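Local structure of uncharacterized protein (Staphylococcus saprophyticus subsp. saprophyticus ATCC 15305, 3FOJ) at residues 7-12 against 17-22; 44-49 against 73-78. The protein is of unknown function but adopts a rhodanese-like fold, so it may handle sulfur in the manner of related sulfurtransferases. One frame throughout, in Å; residues are numbered along the deposited sequence.

Contact 1. Residues 7-12 against 17-22; sequences TELKEK and NPVNIV
Leu-9 sets one methyl, CD1, against Val-19 CG2 and Ile-21 CD1, and three apolar ends meet here. The isobutyl group reaches across because CG lies anti to the backbone N (chi1 -178°), which carries the end of the side chain closer to segment 17-22 than the direction of CB alone would. Leu-9 CD1 stands 4.3 Å from Val-19 CG2 and 4.4 Å from Ile-21 CD1. Val-19 and Ile-21 are two residues apart on an extended chain and send their side chains to the same side. Val-19 CG2 and Ile-21 CD1 are themselves 4.3 Å apart, so the three methyls form a nearly equilateral triangle. Ile-21 reaches its corner as a straight chain, with CD1 anti to CA (chi2 173°).

The second branch of Val-19 faces another part of segment 7-12. Val-19 CG1 lies 4.4 Å from Lys-12 CB, while the remainder of the lysine leads away, so only the base of this side chain takes part. No hydrogen bond joins the two segments, and the moderate distances describe loose van der Waals packing.

The contact joins helix 6-11 to the start of strand 20-23 and the loop leading into it, within this rhodanese-like domain. Lys-10, on another side of the helix, makes a cation-pi contact with Phe-93 of helix 89-93. Ile-21 also packs on Ile-35 and Ala-38, and Val-19 on Tyr-60, while strand 20-23 runs between strands 58-62 and 39-40.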
# COMPACT_ATOMS: atom_id res chain seq x y z
N THR A 7 -0.13 10.70 -7.47
CA THR A 7 0.86 11.61 -8.00
C THR A 7 1.91 11.88 -6.93
O THR A 7 3.11 11.92 -7.21
CB THR A 7 0.21 12.94 -8.44
OG1 THR A 7 -0.66 12.69 -9.55
CG2 THR A 7 1.27 13.95 -8.85
N GLU A 8 1.45 12.06 -5.69
CA GLU A 8 2.36 12.30 -4.57
C GLU A 8 3.20 11.06 -4.30
O GLU A 8 4.39 11.17 -3.99
CB GLU A 8 1.58 12.62 -3.29
CG GLU A 8 0.76 13.88 -3.32
CD GLU A 8 0.18 14.18 -1.96
OE1 GLU A 8 0.95 14.63 -1.07
OE2 GLU A 8 -1.03 13.96 -1.76
N LEU A 9 2.59 9.89 -4.42
CA LEU A 9 3.31 8.65 -4.18
C LEU A 9 4.42 8.45 -5.20
O LEU A 9 5.53 8.04 -4.84
CB LEU A 9 2.36 7.45 -4.22
CG LEU A 9 3.00 6.08 -3.94
CD1 LEU A 9 3.64 6.07 -2.56
CD2 LEU A 9 1.94 4.99 -4.05
N LYS A 10 4.15 8.74 -6.46
CA LYS A 10 5.17 8.57 -7.50
C LYS A 10 6.34 9.53 -7.29
O LYS A 10 7.49 9.16 -7.49
CB LYS A 10 4.57 8.78 -8.90
CG LYS A 10 3.66 7.64 -9.34
CD LYS A 10 3.12 7.85 -10.74
CE LYS A 10 2.18 6.72 -11.13
NZ LYS A 10 1.50 6.94 -12.43
N GLU A 11 6.04 10.76 -6.88
CA GLU A 11 7.11 11.73 -6.65
C GLU A 11 8.01 11.31 -5.50
O GLU A 11 9.14 11.78 -5.38
CB GLU A 11 6.53 13.12 -6.39
CG GLU A 11 5.95 13.79 -7.63
CD GLU A 11 5.67 15.26 -7.43
OE1 GLU A 11 6.60 16.00 -7.05
OE2 GLU A 11 4.51 15.69 -7.65
N LYS A 12 7.50 10.41 -4.65
CA LYS A 12 8.27 9.92 -3.52
C LYS A 12 9.48 9.12 -4.01
O LYS A 12 10.45 8.95 -3.28
CB LYS A 12 7.39 9.04 -2.63
CG LYS A 12 6.35 9.79 -1.81
CD LYS A 12 6.99 10.57 -0.67
CE LYS A 12 5.94 11.18 0.24
NZ LYS A 12 6.55 11.83 1.43
N ASN A 17 15.19 8.07 0.41
CA ASN A 17 14.99 6.64 0.63
C ASN A 17 13.63 6.15 0.14
O ASN A 17 12.66 6.90 0.12
CB ASN A 17 15.12 6.32 2.12
CG ASN A 17 16.49 6.66 2.68
OD1 ASN A 17 17.50 6.09 2.27
ND2 ASN A 17 16.53 7.61 3.61
N PRO A 18 13.55 4.87 -0.26
CA PRO A 18 12.29 4.31 -0.75
C PRO A 18 11.29 4.14 0.40
O PRO A 18 11.68 3.82 1.52
CB PRO A 18 12.72 2.97 -1.35
CG PRO A 18 13.86 2.57 -0.46
CD PRO A 18 14.63 3.87 -0.32
N VAL A 19 10.01 4.35 0.12
CA VAL A 19 8.99 4.21 1.14
C VAL A 19 8.46 2.78 1.19
O VAL A 19 8.60 2.02 0.23
CB VAL A 19 7.80 5.16 0.89
CG1 VAL A 19 8.26 6.61 0.97
CG2 VAL A 19 7.18 4.87 -0.47
N ASN A 20 7.86 2.43 2.32
CA ASN A 20 7.29 1.10 2.51
C ASN A 20 5.89 1.07 1.90
O ASN A 20 5.02 1.81 2.33
CB ASN A 20 7.17 0.79 4.00
CG ASN A 20 8.51 0.83 4.72
OD1 ASN A 20 8.57 1.20 5.90
ND2 ASN A 20 9.57 0.44 4.04
N ILE A 21 5.69 0.21 0.91
CA ILE A 21 4.40 0.07 0.26
C ILE A 21 3.87 -1.34 0.47
O ILE A 21 4.62 -2.31 0.34
CB ILE A 21 4.49 0.32 -1.26
CG1 ILE A 21 4.95 1.75 -1.53
CG2 ILE A 21 3.15 0.04 -1.92
CD1 ILE A 21 5.24 2.03 -2.99
N VAL A 22 2.59 -1.45 0.82
CA VAL A 22 1.94 -2.75 1.01
C VAL A 22 0.73 -2.81 0.08
O VAL A 22 -0.20 -2.01 0.19
CB VAL A 22 1.47 -2.96 2.48
CG1 VAL A 22 0.76 -4.30 2.61
CG2 VAL A 22 2.66 -2.90 3.42

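Contact 2. Residues 44-49 against 73-78; sequences NSIPDN and VQYLEQ
Tyr-75 carries its ring anti to the backbone N (chi1 179°), stretching it from the helix toward Ile-46 and Pro-47, while Ile-46 keeps CG1 beside its own N (chi1 -77°), leaving CG2 anti to that N and facing the ring. The two side chains run antiparallel alongside each other. In the rhodanese-like alpha/beta fold of this protein, the contact ties the loop that follows strand 39-40 to helix 67-77.

Ile-46 CG2 is the shared point of the interface. Ile-46 CG2 lies 3.7 Å from Tyr-75 CD2, approaching the ring obliquely, and 4.1 Å from Leu-76 CD2, so two consecutive helix residues both touch this methyl. Farther out along the ring, Pro-47 lies roughly perpendicular to the tyrosine side chain. Pro-47 CB is 3.4 Å from Tyr-75 OH, and Pro-47 CG is 3.9 Å from Tyr-75 CZ, again at an oblique approach. The phenol end thus rests on an apolar pyrrolidine ring near the surface, whereas Ile-46 and Leu-76 are buried. Leu-76 continues inward to Phe-53, Ile-61 and Ala-83, linking the contact to the sheet.

Within the loop, Asn-49 N is bonded to Ile-46 O. Ser-45 O accepts two donors from opposite faces of its carbonyl plane: Asp-48 N and the side-chain amide of Asn-49. The latter bond is short and fairly straight, 2.7 Å from Asn-49 ND2 to Ser-45 O with an N-H...O angle of 166°, the donor sitting well above the carbonyl plane.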
# COMPACT_ATOMS: atom_id res chain seq x y z
N ASN A 44 -7.47 -9.81 3.43
CA ASN A 44 -8.00 -10.83 4.32
C ASN A 44 -6.98 -11.36 5.31
O ASN A 44 -7.34 -11.80 6.41
CB ASN A 44 -8.56 -12.00 3.51
CG ASN A 44 -9.27 -13.02 4.38
OD1 ASN A 44 -10.33 -12.74 4.93
ND2 ASN A 44 -8.67 -14.20 4.52
N SER A 45 -5.71 -11.34 4.93
CA SER A 45 -4.65 -11.86 5.79
C SER A 45 -3.97 -10.81 6.65
O SER A 45 -3.09 -11.15 7.44
CB SER A 45 -3.60 -12.57 4.93
OG SER A 45 -3.02 -11.68 4.00
N ILE A 46 -4.35 -9.55 6.51
CA ILE A 46 -3.73 -8.49 7.30
C ILE A 46 -3.77 -8.75 8.82
O ILE A 46 -2.77 -8.55 9.51
CB ILE A 46 -4.34 -7.11 6.96
CG1 ILE A 46 -3.77 -6.61 5.62
CG2 ILE A 46 -4.07 -6.11 8.08
CD1 ILE A 46 -2.30 -6.22 5.66
N PRO A 47 -4.92 -9.19 9.36
CA PRO A 47 -4.99 -9.44 10.81
C PRO A 47 -3.98 -10.46 11.34
O PRO A 47 -3.56 -10.39 12.50
CB PRO A 47 -6.43 -9.89 11.01
CG PRO A 47 -7.16 -9.09 9.98
CD PRO A 47 -6.26 -9.23 8.77
N ASP A 48 -3.58 -11.40 10.49
CA ASP A 48 -2.62 -12.43 10.89
C ASP A 48 -1.19 -12.08 10.53
O ASP A 48 -0.28 -12.87 10.76
CB ASP A 48 -2.98 -13.78 10.25
CG ASP A 48 -4.15 -14.46 10.93
OD1 ASP A 48 -4.07 -14.70 12.15
OD2 ASP A 48 -5.15 -14.76 10.24
N ASN A 49 -0.98 -10.89 9.99
CA ASN A 49 0.37 -10.47 9.60
C ASN A 49 0.82 -9.16 10.23
O ASN A 49 1.63 -8.44 9.65
CB ASN A 49 0.46 -10.38 8.07
CG ASN A 49 0.47 -11.75 7.42
OD1 ASN A 49 1.52 -12.38 7.28
ND2 ASN A 49 -0.70 -12.23 7.03
N VAL A 73 -5.96 0.73 6.43
CA VAL A 73 -5.24 1.78 7.14
C VAL A 73 -5.87 2.00 8.52
O VAL A 73 -5.15 2.06 9.52
CB VAL A 73 -5.24 3.10 6.34
CG1 VAL A 73 -4.70 4.25 7.20
CG2 VAL A 73 -4.38 2.94 5.09
N GLN A 74 -7.19 2.10 8.58
CA GLN A 74 -7.87 2.30 9.85
C GLN A 74 -7.59 1.13 10.79
O GLN A 74 -7.33 1.32 11.98
CB GLN A 74 -9.38 2.45 9.64
CG GLN A 74 -9.79 3.76 8.98
CD GLN A 74 -11.29 3.96 8.97
OE1 GLN A 74 -12.02 3.21 8.33
NE2 GLN A 74 -11.75 4.97 9.69
N TYR A 75 -7.65 -0.08 10.24
CA TYR A 75 -7.39 -1.27 11.03
C TYR A 75 -5.96 -1.23 11.59
O TYR A 75 -5.74 -1.48 12.77
CB TYR A 75 -7.57 -2.52 10.17
CG TYR A 75 -7.30 -3.80 10.92
CD1 TYR A 75 -8.24 -4.33 11.81
CD2 TYR A 75 -6.08 -4.46 10.78
CE1 TYR A 75 -7.96 -5.48 12.53
CE2 TYR A 75 -5.79 -5.60 11.51
CZ TYR A 75 -6.73 -6.11 12.38
OH TYR A 75 -6.45 -7.24 13.11
N LEU A 76 -5.00 -0.92 10.73
CA LEU A 76 -3.61 -0.86 11.15
C LEU A 76 -3.39 0.20 12.24
O LEU A 76 -2.76 -0.08 13.25
CB LEU A 76 -2.70 -0.57 9.95
CG LEU A 76 -2.60 -1.73 8.95
CD1 LEU A 76 -1.78 -1.29 7.75
CD2 LEU A 76 -1.98 -2.95 9.61
N GLU A 77 -3.93 1.40 12.03
CA GLU A 77 -3.78 2.46 13.03
C GLU A 77 -4.37 2.07 14.38
O GLU A 77 -3.82 2.40 15.43
CB GLU A 77 -4.43 3.76 12.53
CG GLU A 77 -3.66 4.50 11.44
CD GLU A 77 -2.45 5.27 11.98
OE1 GLU A 77 -2.37 5.52 13.20
OE2 GLU A 77 -1.58 5.65 11.16
N GLN A 78 -5.49 1.34 14.35
CA GLN A 78 -6.14 0.90 15.58
C GLN A 78 -5.39 -0.25 16.24
O GLN A 78 -5.78 -0.75 17.30
CB GLN A 78 -7.60 0.54 15.29
CG GLN A 78 -8.42 1.74 14.82
CD GLN A 78 -9.87 1.42 14.52
OE1 GLN A 78 -10.58 2.24 13.92
NE2 GLN A 78 -10.32 0.24 14.93

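Contacts 1 and 2 lie on opposite sides of the chain's centre, their own centres 20 Å apart; contact 1 joins a helix to a strand and its lead-in, contact 2 a loop to helix 67-77. They do not touch; their nearest atoms are about 5 Å apart. Phe-53 touches Val-22, in segment 17-22 though not in the contact itself, and Leu-76 of contact 2, and Ile-61 of strand 58-62 meets the same two side chains. The bound sodium ion is about 12 Å from the side chain of Ile-21 and about 10 Å from that of Ile-46. In rhodanese relatives the active-site loop precedes a helix equivalent to 67-77, the one that contact 2 uses.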